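Fibronectin type III domain-containing protein (Simiduia agarivorans, PDB 6P2K) probably hydrolyses the glucan backbone of xyloglucan as a family 74 glycoside hydrolase, this chain being the twin beta-propeller module of a longer protein. Local coordinates at residues Val21-Gln26 with Val63-Gly68; Gly213-Pro218 with Trp266-Asp271; Ser217-Val222 with Asn277-Leu282; Val270-Thr275 with Thr339-Gly344; Trp345-Trp350 with Ala360-Gly365. One frame throughout, in Å; residues are numbered along the deposited sequence.

Interaction 1: residues Val21-Gln26 with Val63-Gly68; sequences VADPNQ and VAVTPG
Val21-Gln26 and Val63-Gly68 meet where two neighbouring blades of a seven-bladed beta-propeller face each other, each segment running off the end of the first strand of its four-stranded blade. They head the same way, 10° apart, without pairing into one sheet; a water instead accepts from Val65 N and donates to Ala22 O. Valines fill the strand side of the contact: both methyls of Val21 lie against Val63 O, CG1 at 3.3 Å, while Val65 CB packs 4.1 Å from Pro24 CD. Val65 CG1 stands anti to its backbone N (chi1 -166°) and so rests against the Asp23 carboxylate, 3.6 Å from OD1, the two side chains crossing at about a right angle. Asp23 in turn shapes the loop: OD1 accepts Asn25 N from above the carboxylate plane, closing an Asx turn, and takes Asn25 ND2 on its syn lone pair, while OD2 receives Gln26 NE2. With its orientation fixed in this way, the Asn25 amide bridges the two blades with both of its polar atoms. Asn25 ND2 donates to Thr66 O at 3.0 Å, the acceptor lying in the amide plane, and Asn25 OD1 receives Gly68 N at 2.7 Å with an N-H...O angle of 153°.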
# COMPACT_ATOMS: atom_id res chain seq x y z
N VAL B 21 53.25 1.37 -3.31
CA VAL B 21 54.54 1.00 -3.87
C VAL B 21 54.72 -0.51 -3.75
O VAL B 21 54.59 -1.07 -2.65
CB VAL B 21 55.69 1.74 -3.15
CG1 VAL B 21 57.02 1.45 -3.85
CG2 VAL B 21 55.42 3.23 -3.11
N ALA B 22 55.06 -1.15 -4.86
CA ALA B 22 55.29 -2.58 -4.86
C ALA B 22 56.72 -2.90 -4.43
O ALA B 22 57.66 -2.19 -4.79
CB ALA B 22 55.02 -3.17 -6.25
N ASP B 23 56.86 -3.97 -3.66
CA ASP B 23 58.16 -4.51 -3.30
C ASP B 23 58.70 -5.26 -4.52
O ASP B 23 58.13 -6.28 -4.92
CB ASP B 23 58.04 -5.44 -2.08
CG ASP B 23 59.39 -5.94 -1.57
OD1 ASP B 23 60.39 -5.91 -2.32
OD2 ASP B 23 59.44 -6.38 -0.40
N PRO B 24 59.79 -4.78 -5.13
CA PRO B 24 60.34 -5.50 -6.30
C PRO B 24 60.88 -6.88 -5.97
O PRO B 24 61.02 -7.70 -6.88
CB PRO B 24 61.45 -4.56 -6.79
CG PRO B 24 61.87 -3.81 -5.56
CD PRO B 24 60.61 -3.62 -4.76
N ASN B 25 61.17 -7.16 -4.69
CA ASN B 25 61.73 -8.45 -4.32
C ASN B 25 60.66 -9.52 -4.10
O ASN B 25 60.97 -10.71 -4.22
CB ASN B 25 62.56 -8.32 -3.04
CG ASN B 25 63.59 -7.21 -3.13
OD1 ASN B 25 64.59 -7.33 -3.83
ND2 ASN B 25 63.34 -6.11 -2.42
N GLN B 26 59.43 -9.13 -3.78
CA GLN B 26 58.39 -10.08 -3.39
C GLN B 26 57.09 -9.70 -4.09
O GLN B 26 56.52 -8.64 -3.80
CB GLN B 26 58.19 -10.10 -1.88
CG GLN B 26 59.41 -10.37 -1.05
CD GLN B 26 59.10 -10.25 0.43
OE1 GLN B 26 59.01 -11.25 1.14
NE2 GLN B 26 58.90 -9.02 0.89
N VAL B 63 57.70 5.71 -0.31
CA VAL B 63 58.18 4.46 0.27
C VAL B 63 59.01 3.74 -0.80
O VAL B 63 58.61 3.69 -1.97
CB VAL B 63 57.03 3.56 0.76
CG1 VAL B 63 57.56 2.25 1.32
CG2 VAL B 63 56.19 4.28 1.80
N ALA B 64 60.15 3.19 -0.39
CA ALA B 64 61.01 2.44 -1.30
C ALA B 64 61.62 1.25 -0.58
O ALA B 64 62.12 1.40 0.54
CB ALA B 64 62.11 3.33 -1.89
N VAL B 65 61.57 0.09 -1.21
CA VAL B 65 62.19 -1.13 -0.70
C VAL B 65 63.51 -1.33 -1.43
O VAL B 65 63.59 -1.16 -2.65
CB VAL B 65 61.26 -2.34 -0.87
CG1 VAL B 65 61.76 -3.51 -0.05
CG2 VAL B 65 59.84 -1.98 -0.48
N THR B 66 64.55 -1.71 -0.69
CA THR B 66 65.86 -1.85 -1.29
C THR B 66 65.89 -3.05 -2.23
O THR B 66 65.48 -4.15 -1.84
CB THR B 66 66.94 -2.02 -0.23
OG1 THR B 66 66.63 -3.15 0.59
CG2 THR B 66 67.04 -0.77 0.62
N PRO B 67 66.33 -2.88 -3.48
CA PRO B 67 66.56 -4.04 -4.34
C PRO B 67 67.53 -5.02 -3.69
O PRO B 67 68.63 -4.65 -3.27
CB PRO B 67 67.16 -3.41 -5.61
CG PRO B 67 66.61 -2.02 -5.62
CD PRO B 67 66.54 -1.60 -4.18
N GLY B 68 67.10 -6.28 -3.61
CA GLY B 68 67.92 -7.33 -3.04
C GLY B 68 67.82 -7.49 -1.54
O GLY B 68 68.44 -8.40 -0.99
O HOH W 1 59.89 -0.31 -3.93

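Interaction 2: residues Gly213-Pro218 with Trp266-Asp271; sequences GIALSP and WYPEVD
Ala215 CB points from strand 213-216 at strand 266-270 and fits between Pro268 and Val270. Ala215 CB lies 3.3 Å from Pro268 O and 3.7 Å from Val270 CG2, and Pro268 CB also touches it. Val270 points back across the contact with its methyls divided: CG1, anti to the backbone N (chi1 -176°), meets Pro218 CD at 3.7 Å, while CG2 serves Ala215 and CB approaches Leu216 O. The Pro268 ring packs against the opposing backbone, CD 3.7 Å from Gly213 O and CG next to the Ile214 carbonyl carbon. An alanine at Pro268 would keep the touch on Ala215 but would probably open a gap over the Gly213-Ile214 peptide where CG and CD now pack. Gly213 itself comes close, its CA 4.4 Å from Tyr267 CA, and any CB there would clash with Tyr267 N. The strand axes run within 6° of parallel, 5.0 Å apart at their closest, and a water accepts from Val270 N and donates to Leu216 O. These are the first strands of two adjacent propeller blades. Strand 222-228 backs the contact through Thr226 on Pro268 and Tyr224 on Val270; Ile214 and Leu216 turn away to Val170 of strand 166-171, and Glu269 reaches His337 and Tyr338 of strand 336-338.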
# COMPACT_ATOMS: atom_id res chain seq x y z
N GLY B 213 57.18 15.99 -13.06
CA GLY B 213 57.52 14.58 -13.12
C GLY B 213 58.12 14.21 -14.46
O GLY B 213 57.80 14.79 -15.50
N ILE B 214 59.01 13.22 -14.43
CA ILE B 214 59.66 12.73 -15.63
C ILE B 214 59.59 11.21 -15.66
O ILE B 214 59.38 10.55 -14.63
CB ILE B 214 61.14 13.16 -15.73
CG1 ILE B 214 61.91 12.65 -14.52
CG2 ILE B 214 61.24 14.67 -15.87
CD1 ILE B 214 63.28 13.23 -14.41
N ALA B 215 59.78 10.66 -16.85
CA ALA B 215 59.87 9.23 -17.05
C ALA B 215 60.95 8.96 -18.08
O ALA B 215 61.12 9.72 -19.04
CB ALA B 215 58.54 8.63 -17.50
N LEU B 216 61.69 7.87 -17.89
CA LEU B 216 62.79 7.50 -18.76
C LEU B 216 62.58 6.08 -19.24
O LEU B 216 62.29 5.19 -18.43
CB LEU B 216 64.13 7.64 -18.04
CG LEU B 216 65.37 7.11 -18.75
CD1 LEU B 216 65.61 7.89 -20.02
CD2 LEU B 216 66.57 7.22 -17.83
N SER B 217 62.72 5.86 -20.54
CA SER B 217 62.59 4.53 -21.09
C SER B 217 63.72 3.64 -20.58
O SER B 217 64.84 4.11 -20.38
CB SER B 217 62.61 4.58 -22.62
OG SER B 217 62.66 3.28 -23.18
N PRO B 218 63.45 2.35 -20.36
CA PRO B 218 64.48 1.45 -19.81
C PRO B 218 65.79 1.45 -20.57
O PRO B 218 66.85 1.27 -19.95
CB PRO B 218 63.80 0.08 -19.87
CG PRO B 218 62.35 0.39 -19.70
CD PRO B 218 62.12 1.71 -20.40
N TRP B 266 50.63 14.60 -14.57
CA TRP B 266 51.86 14.58 -13.79
C TRP B 266 52.32 13.14 -13.59
O TRP B 266 51.58 12.19 -13.85
CB TRP B 266 51.68 15.32 -12.46
CG TRP B 266 50.94 14.58 -11.36
CD1 TRP B 266 50.18 13.45 -11.47
CD2 TRP B 266 50.90 14.95 -9.97
NE1 TRP B 266 49.69 13.09 -10.24
CE2 TRP B 266 50.11 14.00 -9.31
CE3 TRP B 266 51.47 16.00 -9.23
CZ2 TRP B 266 49.87 14.06 -7.94
CZ3 TRP B 266 51.23 16.05 -7.87
CH2 TRP B 266 50.43 15.09 -7.24
N TYR B 267 53.55 13.01 -13.11
CA TYR B 267 54.15 11.72 -12.77
C TYR B 267 54.05 10.68 -13.89
O TYR B 267 53.53 9.58 -13.67
CB TYR B 267 53.52 11.17 -11.50
CG TYR B 267 53.99 11.82 -10.22
CD1 TYR B 267 53.53 13.07 -9.84
CD2 TYR B 267 54.88 11.17 -9.37
CE1 TYR B 267 53.95 13.66 -8.67
CE2 TYR B 267 55.31 11.75 -8.19
CZ TYR B 267 54.84 13.00 -7.85
OH TYR B 267 55.25 13.59 -6.67
N PRO B 268 54.54 10.98 -15.09
CA PRO B 268 54.56 9.95 -16.14
C PRO B 268 55.48 8.81 -15.74
O PRO B 268 56.42 8.99 -14.96
CB PRO B 268 55.08 10.69 -17.37
CG PRO B 268 55.89 11.80 -16.81
CD PRO B 268 55.18 12.22 -15.56
N GLU B 269 55.20 7.62 -16.27
CA GLU B 269 55.98 6.45 -15.92
C GLU B 269 56.02 5.49 -17.10
O GLU B 269 54.98 5.21 -17.71
CB GLU B 269 55.39 5.75 -14.69
CG GLU B 269 56.10 4.46 -14.31
CD GLU B 269 55.61 3.90 -12.99
OE1 GLU B 269 55.55 4.66 -12.00
OE2 GLU B 269 55.29 2.69 -12.94
N VAL B 270 57.22 5.01 -17.43
CA VAL B 270 57.40 4.05 -18.51
C VAL B 270 57.37 2.64 -17.93
O VAL B 270 58.03 2.36 -16.92
CB VAL B 270 58.72 4.30 -19.26
CG1 VAL B 270 58.85 3.35 -20.44
CG2 VAL B 270 58.79 5.75 -19.73
N ASP B 271 56.61 1.76 -18.57
CA ASP B 271 56.59 0.35 -18.21
C ASP B 271 58.00 -0.22 -18.27
O ASP B 271 58.65 -0.14 -19.33
CB ASP B 271 55.66 -0.40 -19.17
CG ASP B 271 55.44 -1.87 -18.79
OD1 ASP B 271 56.12 -2.38 -17.88
OD2 ASP B 271 54.57 -2.51 -19.41
O HOH W 2 60.03 5.48 -16.10

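Interaction 3: residues Ser217-Val222 with Asn277-Leu282; sequences SPNGQV and NSHKVL
Ser217 opens a type I beta turn that closes at Gly220, and the turn sits beside the start of strand 278-285, Ser217 CA 7.0 Å from His279 CA. In the beta-propeller this turn joins the first two strands of one blade, and His279 belongs to the second strand of the next. The His279 ring is the centre of the side-chain contact. Over one face comes Ser217, its CB making a CH-pi contact 3.8 Å from the His279 ring centroid, 20° off the normal, with Ser217 OG 3.1 Å from His279 NE2 nearer the rim. At the ring edge, in plane, Val222 CG2 abuts His279 CE1 at 3.3 Å. Outside the two segments, Tyr224 OH bonds ND1 and the Trp299 ring meets the imidazole. An alanine in place of His279 would probably open a gap beside Ser217 and Val222 and leave Tyr224 OH without this partner. The turn is braced by Asn219, whose CG sits between its backbone N and carbonyl carbon (chi1 61°); OD1 accepts Ser217 OG and Gln221 N from opposite faces of its plane, the latter an Asx turn. The other end of that amide points to the neighbouring blade: Asn219 ND2 donates to a water at 3.0 Å, which makes weak bonds to Asn277 OD1 and His279 NE2.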
# COMPACT_ATOMS: atom_id res chain seq x y z
N SER B 217 62.72 5.86 -20.54
CA SER B 217 62.59 4.53 -21.09
C SER B 217 63.72 3.64 -20.58
O SER B 217 64.84 4.11 -20.38
CB SER B 217 62.61 4.58 -22.62
OG SER B 217 62.66 3.28 -23.18
N PRO B 218 63.45 2.35 -20.36
CA PRO B 218 64.48 1.45 -19.81
C PRO B 218 65.79 1.45 -20.57
O PRO B 218 66.85 1.27 -19.95
CB PRO B 218 63.80 0.08 -19.87
CG PRO B 218 62.35 0.39 -19.70
CD PRO B 218 62.12 1.71 -20.40
N ASN B 219 65.77 1.66 -21.88
CA ASN B 219 67.02 1.73 -22.62
C ASN B 219 67.70 3.09 -22.48
O ASN B 219 68.75 3.32 -23.10
CB ASN B 219 66.79 1.38 -24.10
CG ASN B 219 65.82 2.32 -24.79
OD1 ASN B 219 65.45 3.36 -24.27
ND2 ASN B 219 65.41 1.95 -26.01
N GLY B 220 67.13 3.99 -21.67
CA GLY B 220 67.71 5.29 -21.40
C GLY B 220 67.65 6.28 -22.54
O GLY B 220 68.22 7.37 -22.42
N GLN B 221 66.93 5.97 -23.62
CA GLN B 221 67.07 6.72 -24.86
C GLN B 221 65.92 7.69 -25.13
O GLN B 221 66.06 8.55 -26.00
CB GLN B 221 67.25 5.74 -26.03
CG GLN B 221 68.50 4.90 -25.80
CD GLN B 221 68.59 3.62 -26.63
OE1 GLN B 221 68.84 2.55 -26.08
NE2 GLN B 221 68.47 3.74 -27.95
N VAL B 222 64.82 7.63 -24.38
CA VAL B 222 63.72 8.58 -24.52
C VAL B 222 63.27 9.05 -23.15
O VAL B 222 63.19 8.26 -22.20
CB VAL B 222 62.53 7.98 -25.31
CG1 VAL B 222 61.53 9.07 -25.63
CG2 VAL B 222 63.02 7.33 -26.60
N ASN B 277 62.05 -0.23 -28.54
CA ASN B 277 61.74 1.10 -29.06
C ASN B 277 60.26 1.46 -28.97
O ASN B 277 59.89 2.58 -29.33
CB ASN B 277 62.22 1.22 -30.51
CG ASN B 277 63.66 0.78 -30.69
OD1 ASN B 277 64.43 0.72 -29.72
ND2 ASN B 277 64.04 0.46 -31.92
N SER B 278 59.41 0.55 -28.50
CA SER B 278 58.00 0.83 -28.28
C SER B 278 57.77 0.95 -26.78
O SER B 278 58.03 0.00 -26.03
CB SER B 278 57.11 -0.26 -28.87
OG SER B 278 55.74 0.09 -28.75
N HIS B 279 57.29 2.11 -26.34
CA HIS B 279 57.14 2.43 -24.93
C HIS B 279 55.67 2.54 -24.56
O HIS B 279 54.89 3.18 -25.27
CB HIS B 279 57.86 3.73 -24.58
CG HIS B 279 59.25 3.82 -25.12
ND1 HIS B 279 59.90 5.02 -25.32
CD2 HIS B 279 60.12 2.85 -25.50
CE1 HIS B 279 61.11 4.79 -25.80
NE2 HIS B 279 61.27 3.48 -25.93
N LYS B 280 55.30 1.92 -23.44
CA LYS B 280 54.02 2.16 -22.80
C LYS B 280 54.24 3.16 -21.67
O LYS B 280 55.11 2.96 -20.82
CB LYS B 280 53.43 0.86 -22.26
CG LYS B 280 53.18 -0.21 -23.32
CD LYS B 280 51.86 0.02 -24.04
CE LYS B 280 51.68 -0.99 -25.17
NZ LYS B 280 50.33 -0.89 -25.80
N VAL B 281 53.47 4.24 -21.68
CA VAL B 281 53.61 5.32 -20.71
C VAL B 281 52.30 5.46 -19.94
O VAL B 281 51.22 5.53 -20.55
CB VAL B 281 53.98 6.65 -21.39
CG1 VAL B 281 54.28 7.71 -20.34
CG2 VAL B 281 55.18 6.45 -22.31
N LEU B 282 52.40 5.51 -18.62
CA LEU B 282 51.25 5.61 -17.73
C LEU B 282 51.12 7.05 -17.24
O LEU B 282 52.11 7.66 -16.83
CB LEU B 282 51.43 4.67 -16.54
CG LEU B 282 50.23 4.33 -15.66
CD1 LEU B 282 49.12 3.72 -16.49
CD2 LEU B 282 50.68 3.37 -14.57
O HOH W 3 63.90 3.54 -28.05

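Interaction 4: residues Val270-Thr275 with Thr339-Gly344; sequences VDPRST and TPVTGG
Arg273 makes all the hydrogen bonds across this contact, its guanidinium reaching from the Asp271-Ser274 turn to the carbonyls of Thr339 and Pro340. The hydrogen bonds come first: NH1 and NH2 grip one atom, Thr339 O, end-on and from the same face of its carbonyl plane. The bond from Arg273 NH1 is the straighter, 2.9 Å to Thr339 O with an angle of 160°; that from Arg273 NH2 is longer, at 3.3 Å to the same oxygen. NH2 adds weak bonds to Pro340 O and to Thr339 OG1, a hydroxyl whose stronger partner is Ala346 O. The ionic part lies within the turn. Asp271 OD1 takes NH1 of Arg273 at 3.0 Å on its syn side and the backbone N of Arg273 on the opposite face of the carboxylate, so one oxygen both sets the turn and steers the guanidinium. Asp271 OD2 pairs with Arg347 NE, and the carboxylate probably offsets the charge of both arginines. The apolar part is Val341, whose CG1 sits over the centre of the Arg273 guanidinium, 3.8 Å above its plane, and 3.6 Å from Arg273 CG; Pro272 CG touches the same methyl at 4.0 Å. The Arg273 and Val341 side chains run alongside in opposite senses. A type I turn entered through an Asx turn, clasping the equivalent first-to-second-strand loop of the next blade, makes this an inter-blade loop contact of the beta-propeller.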
# COMPACT_ATOMS: atom_id res chain seq x y z
N VAL B 270 57.22 5.01 -17.43
CA VAL B 270 57.40 4.05 -18.51
C VAL B 270 57.37 2.64 -17.93
O VAL B 270 58.03 2.36 -16.92
CB VAL B 270 58.72 4.30 -19.26
CG1 VAL B 270 58.85 3.35 -20.44
CG2 VAL B 270 58.79 5.75 -19.73
N ASP B 271 56.61 1.76 -18.57
CA ASP B 271 56.59 0.35 -18.21
C ASP B 271 58.00 -0.22 -18.27
O ASP B 271 58.65 -0.14 -19.33
CB ASP B 271 55.66 -0.40 -19.17
CG ASP B 271 55.44 -1.87 -18.79
OD1 ASP B 271 56.12 -2.38 -17.88
OD2 ASP B 271 54.57 -2.51 -19.41
N PRO B 272 58.53 -0.77 -17.17
CA PRO B 272 59.88 -1.36 -17.23
C PRO B 272 59.99 -2.51 -18.21
O PRO B 272 61.11 -2.94 -18.51
CB PRO B 272 60.11 -1.84 -15.79
CG PRO B 272 58.75 -2.01 -15.21
CD PRO B 272 57.92 -0.92 -15.84
N ARG B 273 58.87 -3.02 -18.72
CA ARG B 273 58.88 -4.04 -19.75
C ARG B 273 59.21 -3.49 -21.13
O ARG B 273 59.61 -4.26 -22.01
CB ARG B 273 57.53 -4.76 -19.78
CG ARG B 273 57.26 -5.60 -18.55
CD ARG B 273 55.78 -5.74 -18.25
NE ARG B 273 55.55 -6.39 -16.96
CZ ARG B 273 55.57 -5.77 -15.78
NH1 ARG B 273 55.79 -4.47 -15.72
NH2 ARG B 273 55.35 -6.46 -14.67
N SER B 274 59.06 -2.18 -21.33
CA SER B 274 59.32 -1.56 -22.63
C SER B 274 60.82 -1.37 -22.82
O SER B 274 61.36 -0.26 -22.78
CB SER B 274 58.57 -0.24 -22.75
OG SER B 274 57.19 -0.41 -22.50
N THR B 275 61.50 -2.49 -23.04
CA THR B 275 62.95 -2.50 -23.19
C THR B 275 63.42 -2.19 -24.60
O THR B 275 64.63 -1.99 -24.81
CB THR B 275 63.51 -3.86 -22.76
OG1 THR B 275 62.82 -4.90 -23.46
CG2 THR B 275 63.34 -4.06 -21.26
N THR B 339 53.57 -2.64 -12.21
CA THR B 339 54.21 -3.59 -11.32
C THR B 339 55.65 -3.85 -11.77
O THR B 339 55.96 -3.74 -12.96
CB THR B 339 53.43 -4.90 -11.27
OG1 THR B 339 53.33 -5.46 -12.58
CG2 THR B 339 52.04 -4.69 -10.69
N PRO B 340 56.54 -4.18 -10.84
CA PRO B 340 57.91 -4.54 -11.23
C PRO B 340 57.92 -5.80 -12.09
O PRO B 340 56.95 -6.56 -12.14
CB PRO B 340 58.61 -4.78 -9.89
CG PRO B 340 57.77 -4.07 -8.87
CD PRO B 340 56.37 -4.12 -9.38
N VAL B 341 59.05 -6.01 -12.77
CA VAL B 341 59.25 -7.23 -13.54
C VAL B 341 59.93 -8.32 -12.73
O VAL B 341 59.93 -9.48 -13.16
CB VAL B 341 60.08 -6.93 -14.81
CG1 VAL B 341 59.36 -5.91 -15.68
CG2 VAL B 341 61.45 -6.41 -14.43
N THR B 342 60.51 -7.98 -11.58
CA THR B 342 61.20 -8.94 -10.73
C THR B 342 60.26 -9.49 -9.66
O THR B 342 59.11 -9.06 -9.52
CB THR B 342 62.41 -8.29 -10.07
OG1 THR B 342 62.02 -7.06 -9.46
CG2 THR B 342 63.50 -8.01 -11.10
N GLY B 343 60.76 -10.47 -8.91
CA GLY B 343 60.07 -10.98 -7.74
C GLY B 343 58.89 -11.88 -8.01
O GLY B 343 58.19 -12.24 -7.06
N GLY B 344 58.64 -12.25 -9.27
CA GLY B 344 57.47 -13.04 -9.60
C GLY B 344 56.21 -12.24 -9.85
O GLY B 344 55.13 -12.83 -9.94

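Interaction 5: residues Trp345-Trp350 with Ala360-Gly365; sequences WARGVW and ASHNSG
Val349 and Ala360 form the tight end of this beta hairpin, an antiparallel hydrogen-bonded pair. Val349 N donates to Ala360 O at 3.0 Å and Ala360 N to Val349 O at 2.8 Å. On one face of the sheet Val349 CB stands 4.3 Å from Ala360 CB. Next comes the non-hydrogen-bonded pair of Gly348 and Ser361, where Gly348 CA approaches Ala360 O to 3.1 Å; a CB on Gly348 would clash with that oxygen. Beyond it the backbones part: the bond from His362 N to Arg347 O is weak at 3.5 Å, and a water donates to both Arg347 O and His362 O. The side chains still pack closely here. Arg347, extended from CG to NE, brings NH1 over the centre of the His362 ring, 3.2 Å above its plane, with guanidinium and ring planes 65° apart, while Ser364 N lies over the opposite face. Besides Asp271, Glu294 and Tyr369 hold the guanidinium, and Asn367 OD1 holds His362 NE2. From Asn363 to Gly365 the chain runs out into solvent. Within the blade, strand 348-351 pairs on its other edge with 336-338, strand 358-363 pairs with 368-373, and Trp371 of the latter packs on both Val349 and Ala360.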
# COMPACT_ATOMS: atom_id res chain seq x y z
N TRP B 345 56.31 -10.92 -9.96
CA TRP B 345 55.14 -10.09 -10.20
C TRP B 345 54.58 -10.36 -11.60
O TRP B 345 55.34 -10.57 -12.55
CB TRP B 345 55.49 -8.61 -10.08
CG TRP B 345 55.52 -8.07 -8.68
CD1 TRP B 345 56.62 -7.92 -7.89
CD2 TRP B 345 54.40 -7.59 -7.92
NE1 TRP B 345 56.25 -7.38 -6.68
CE2 TRP B 345 54.90 -7.16 -6.67
CE3 TRP B 345 53.03 -7.48 -8.18
CZ2 TRP B 345 54.07 -6.64 -5.68
CZ3 TRP B 345 52.21 -6.95 -7.19
CH2 TRP B 345 52.73 -6.55 -5.95
N ALA B 346 53.26 -10.37 -11.70
CA ALA B 346 52.63 -10.28 -13.01
C ALA B 346 52.52 -8.81 -13.42
O ALA B 346 52.75 -7.90 -12.62
CB ALA B 346 51.26 -10.96 -13.00
N ARG B 347 52.17 -8.58 -14.68
CA ARG B 347 52.00 -7.21 -15.15
C ARG B 347 50.68 -6.64 -14.65
O ARG B 347 49.62 -7.24 -14.85
CB ARG B 347 52.06 -7.14 -16.68
CG ARG B 347 52.14 -5.71 -17.19
CD ARG B 347 52.19 -5.62 -18.71
NE ARG B 347 52.46 -4.26 -19.15
CZ ARG B 347 51.53 -3.39 -19.53
NH1 ARG B 347 50.25 -3.74 -19.52
NH2 ARG B 347 51.87 -2.16 -19.91
N GLY B 348 50.76 -5.48 -14.00
CA GLY B 348 49.57 -4.84 -13.47
C GLY B 348 49.83 -3.38 -13.20
O GLY B 348 50.93 -2.87 -13.42
N VAL B 349 48.79 -2.70 -12.71
CA VAL B 349 48.85 -1.27 -12.41
C VAL B 349 48.22 -1.04 -11.04
O VAL B 349 47.13 -1.54 -10.76
CB VAL B 349 48.13 -0.43 -13.48
CG1 VAL B 349 48.04 1.03 -13.04
CG2 VAL B 349 48.83 -0.53 -14.83
N TRP B 350 48.92 -0.29 -10.19
CA TRP B 350 48.39 0.18 -8.92
C TRP B 350 48.01 1.65 -9.05
O TRP B 350 48.83 2.45 -9.51
CB TRP B 350 49.42 -0.00 -7.80
CG TRP B 350 49.33 -1.31 -7.09
CD1 TRP B 350 50.17 -2.39 -7.23
CD2 TRP B 350 48.35 -1.69 -6.12
NE1 TRP B 350 49.76 -3.41 -6.41
CE2 TRP B 350 48.65 -3.01 -5.71
CE3 TRP B 350 47.25 -1.05 -5.55
CZ2 TRP B 350 47.89 -3.69 -4.77
CZ3 TRP B 350 46.49 -1.73 -4.61
CH2 TRP B 350 46.81 -3.04 -4.23
N ALA B 360 44.89 -3.25 -11.07
CA ALA B 360 44.42 -3.75 -12.35
C ALA B 360 45.33 -4.89 -12.80
O ALA B 360 46.55 -4.73 -12.82
CB ALA B 360 44.41 -2.64 -13.41
N SER B 361 44.73 -6.02 -13.14
CA SER B 361 45.48 -7.07 -13.81
C SER B 361 45.37 -6.88 -15.32
O SER B 361 44.43 -6.25 -15.82
CB SER B 361 44.97 -8.46 -13.40
OG SER B 361 43.56 -8.54 -13.51
N HIS B 362 46.34 -7.42 -16.04
CA HIS B 362 46.47 -7.19 -17.47
C HIS B 362 46.34 -8.50 -18.23
O HIS B 362 46.92 -9.52 -17.84
CB HIS B 362 47.80 -6.51 -17.80
CG HIS B 362 47.98 -6.22 -19.26
ND1 HIS B 362 49.02 -6.74 -20.00
CD2 HIS B 362 47.26 -5.45 -20.11
CE1 HIS B 362 48.93 -6.30 -21.25
NE2 HIS B 362 47.87 -5.52 -21.34
N ASN B 363 45.58 -8.46 -19.32
CA ASN B 363 45.46 -9.58 -20.26
C ASN B 363 46.28 -9.22 -21.49
O ASN B 363 45.92 -8.30 -22.24
CB ASN B 363 44.00 -9.84 -20.61
CG ASN B 363 43.80 -11.12 -21.39
OD1 ASN B 363 44.74 -11.69 -21.95
ND2 ASN B 363 42.55 -11.59 -21.44
N SER B 364 47.37 -9.96 -21.72
CA SER B 364 48.31 -9.57 -22.77
C SER B 364 47.80 -9.90 -24.17
O SER B 364 48.01 -9.12 -25.11
CB SER B 364 49.67 -10.23 -22.52
OG SER B 364 49.62 -11.62 -22.78
N GLY B 365 47.12 -11.03 -24.34
CA GLY B 365 46.61 -11.44 -25.65
C GLY B 365 45.37 -10.64 -26.02
O GLY B 365 44.75 -10.85 -27.06
O HOH W 4 48.11 -10.01 -14.85

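How the interactions relate
Interactions 1 to 4 join adjacent blades of one seven-bladed propeller, whereas interaction 5 lies within the last blade. Interactions 2 and 3 are buried and hold the same two blades, the first by apolar packing of parallel first strands, the second by a ring between a turn and a second strand. Interactions 1 and 5 are partly buried; interaction 1 repeats the strand-beside-strand arrangement of interaction 2, but an asparagine amide ties its loop end. Interaction 4, at the surface, relies on charge and backbone carbonyls. Asp271 links interactions 2, 4 and 5. Bonds from Thr342 to Pro24 and from Trp345 to Asp23 connect interactions 4 and 5 to interaction 1, where last blade meets first.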